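Local coordinates for protein transcriptional repressor (Vibrio fischeri, PDB 3KV1) that probably acts as a sugar-responsive transcriptional repressor of the SorC family, this fragment being its putative sugar-binding domain, at residues V224-S229 and G244-L249. Sequence-based numbering, arbitrary orientation.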
ATOM      1  N   VAL A 224       3.421 -18.496  14.429  1.00 19.48           N
ATOM      2  CA  VAL A 224       3.743 -18.532  13.000  1.00 19.71           C
ATOM      3  C   VAL A 224       2.947 -19.678  12.406  1.00 16.82           C
ATOM      4  O   VAL A 224       3.144 -20.851  12.752  1.00 18.97           O
ATOM      5  CB  VAL A 224       5.253 -18.716  12.808  1.00 17.73           C
ATOM      6  CG1 VAL A 224       5.608 -18.961  11.353  1.00 20.92           C
ATOM      7  CG2 VAL A 224       6.001 -17.440  13.375  1.00 20.16           C
ATOM      8  N   VAL A 225       2.007 -19.323  11.539  1.00 17.97           N
ATOM      9  CA  VAL A 225       1.165 -20.310  10.885  1.00 16.61           C
ATOM     10  C   VAL A 225       1.699 -20.466   9.465  1.00 20.59           C
ATOM     11  O   VAL A 225       1.663 -19.510   8.676  1.00 21.30           O
ATOM     12  CB  VAL A 225      -0.271 -19.788  10.746  1.00 20.10           C
ATOM     13  CG1 VAL A 225      -1.121 -20.830   9.959  1.00 21.28           C
ATOM     14  CG2 VAL A 225      -0.877 -19.454  12.134  1.00 22.40           C
ATOM     15  N   ALA A 226       2.167 -21.661   9.144  1.00 18.88           N
ATOM     16  CA  ALA A 226       2.830 -21.885   7.856  1.00 19.70           C
ATOM     17  C   ALA A 226       2.016 -22.905   7.071  1.00 23.48           C
ATOM     18  O   ALA A 226       1.563 -23.938   7.599  1.00 22.44           O
ATOM     19  CB  ALA A 226       4.266 -22.367   8.054  1.00 22.75           C
HETATM   20  N   MSE A 227       1.922 -22.661   5.773  0.56 19.98           N
HETATM   21  CA  MSE A 227       0.978 -23.372   4.950  0.56 19.06           C
HETATM   22  C   MSE A 227       1.636 -23.923   3.674  0.56 20.70           C
HETATM   23  O   MSE A 227       2.274 -23.178   2.941  0.56 19.66           O
HETATM   24  CB  MSE A 227      -0.140 -22.387   4.598  0.56 16.35           C
HETATM   25  CG  MSE A 227      -0.701 -21.606   5.805  0.56 19.25           C
HETATM   26 SE   MSE A 227      -2.056 -20.423   5.041  0.56 34.82          SE
HETATM   27  CE  MSE A 227      -2.953 -21.879   3.905  0.56 23.15           C
ATOM     28  N   ALA A 228       1.474 -25.219   3.399  1.00 19.48           N
ATOM     29  CA  ALA A 228       1.918 -25.758   2.106  1.00 21.48           C
ATOM     30  C   ALA A 228       0.993 -26.897   1.719  1.00 24.03           C
ATOM     31  O   ALA A 228       0.554 -27.647   2.571  1.00 30.72           O
ATOM     32  CB  ALA A 228       3.337 -26.260   2.196  1.00 29.50           C
ATOM     33  N   SER A 229       0.724 -27.075   0.432  0.63 24.37           N
ATOM     34  CA  SER A 229      -0.230 -28.116   0.044  0.63 24.22           C
ATOM     35  C   SER A 229       0.366 -29.256  -0.766  0.63 26.15           C
ATOM     36  O   SER A 229      -0.230 -30.329  -0.888  0.63 27.39           O
ATOM     37  CB  SER A 229      -1.389 -27.509  -0.750  0.63 25.65           C
ATOM     38  OG  SER A 229      -2.265 -26.822   0.110  0.63 27.97           O
ATOM     39  N   GLY A 244      12.850 -24.114  12.969  1.00 25.88           N
ATOM     40  CA  GLY A 244      12.304 -23.980  14.310  1.00 26.43           C
ATOM     41  C   GLY A 244      11.294 -22.850  14.483  1.00 31.25           C
ATOM     42  O   GLY A 244      10.768 -22.643  15.581  1.00 31.36           O
ATOM     43  N   VAL A 245      11.015 -22.088  13.428  1.00 24.37           N
ATOM     44  CA  VAL A 245      10.149 -20.922  13.654  1.00 20.68           C
ATOM     45  C   VAL A 245       8.661 -21.193  13.579  1.00 22.37           C
ATOM     46  O   VAL A 245       7.853 -20.314  13.965  1.00 22.42           O
ATOM     47  CB  VAL A 245      10.489 -19.738  12.737  1.00 23.55           C
ATOM     48  CG1 VAL A 245      11.974 -19.388  12.831  1.00 26.76           C
ATOM     49  CG2 VAL A 245      10.111 -20.060  11.310  1.00 22.82           C
ATOM     50  N   ILE A 246       8.273 -22.362  13.088  1.00 25.88           N
ATOM     51  CA  ILE A 246       6.851 -22.611  12.831  1.00 22.37           C
ATOM     52  C   ILE A 246       6.117 -23.079  14.071  1.00 22.83           C
ATOM     53  O   ILE A 246       6.620 -23.962  14.791  1.00 23.67           O
ATOM     54  CB  ILE A 246       6.687 -23.629  11.721  1.00 22.24           C
ATOM     55  CG1 ILE A 246       7.266 -23.054  10.435  1.00 24.92           C
ATOM     56  CG2 ILE A 246       5.201 -23.955  11.510  1.00 23.35           C
ATOM     57  CD1 ILE A 246       7.249 -24.070   9.298  1.00 26.09           C
ATOM     58  N   ASP A 247       4.965 -22.467  14.349  1.00 23.16           N
ATOM     59  CA  ASP A 247       4.151 -22.907  15.476  1.00 23.06           C
ATOM     60  C   ASP A 247       2.922 -23.716  15.066  1.00 24.72           C
ATOM     61  O   ASP A 247       2.507 -24.647  15.773  1.00 22.70           O
ATOM     62  CB  ASP A 247       3.780 -21.705  16.301  1.00 22.32           C
ATOM     63  CG  ASP A 247       5.015 -20.915  16.709  1.00 32.01           C
ATOM     64  OD1 ASP A 247       5.826 -21.500  17.476  1.00 32.24           O
ATOM     65  OD2 ASP A 247       5.208 -19.756  16.229  1.00 24.42           O
ATOM     66  N   VAL A 248       2.312 -23.338  13.947  1.00 20.72           N
ATOM     67  CA  VAL A 248       1.142 -24.055  13.466  1.00 20.25           C
ATOM     68  C   VAL A 248       1.388 -24.467  12.003  1.00 23.47           C
ATOM     69  O   VAL A 248       1.635 -23.604  11.143  1.00 22.92           O
ATOM     70  CB  VAL A 248      -0.088 -23.154  13.522  1.00 22.80           C
ATOM     71  CG1 VAL A 248      -1.299 -23.857  12.920  1.00 24.52           C
ATOM     72  CG2 VAL A 248      -0.383 -22.681  14.978  1.00 22.49           C
ATOM     73  N   LEU A 249       1.351 -25.767  11.726  1.00 21.13           N
ATOM     74  CA  LEU A 249       1.609 -26.228  10.363  1.00 19.82           C
ATOM     75  C   LEU A 249       0.283 -26.657   9.771  1.00 19.73           C
ATOM     76  O   LEU A 249      -0.411 -27.476  10.361  1.00 23.19           O
ATOM     77  CB  LEU A 249       2.558 -27.424  10.378  1.00 21.23           C
ATOM     78  CG  LEU A 249       2.812 -28.070   9.015  1.00 22.92           C
ATOM     79  CD1 LEU A 249       3.615 -27.080   8.158  1.00 24.44           C
ATOM     80  CD2 LEU A 249       3.560 -29.410   9.184  1.00 23.99           C
TER
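Strands 223-227 and 248-252 of a beta-alpha-beta unit run parallel, V225 paired with V248 and A226 with L249. V224 O accepts twice, from V248 N at 2.9 Å and from D247 N, the latter lying in the carbonyl plane on a lone pair. One rung on, A226 N reaches V248 O at 2.8 Å, almost in line with that C=O. Where the ladder begins, a carboxylate stands in for a backbone acceptor: V224 N points nearly straight (177°) at the anti lone pair of D247 OD2, 2.8 Å away. With CG beside its own backbone N (chi1 -54°), D247 brings that oxygen back to V224 while its own N–H holds V224 O, so one residue grips both polar backbone atoms of V224. Crossover helix 234-242 packs on I246 and L249; L249 and A226 share one face of the sheet, and I246 CD1 packs on A226 CB at 3.7 Å. V225 and V248 lie side by side on the opposite face, V225 CG2 4.0 Å from V248 CB, with V225 also touching Y48 of helix 34-52. V224 CB sits 3.3 Å from V245 O, both methyls slightly further off, and strand 151-158 flanks 223-227 along its other edge.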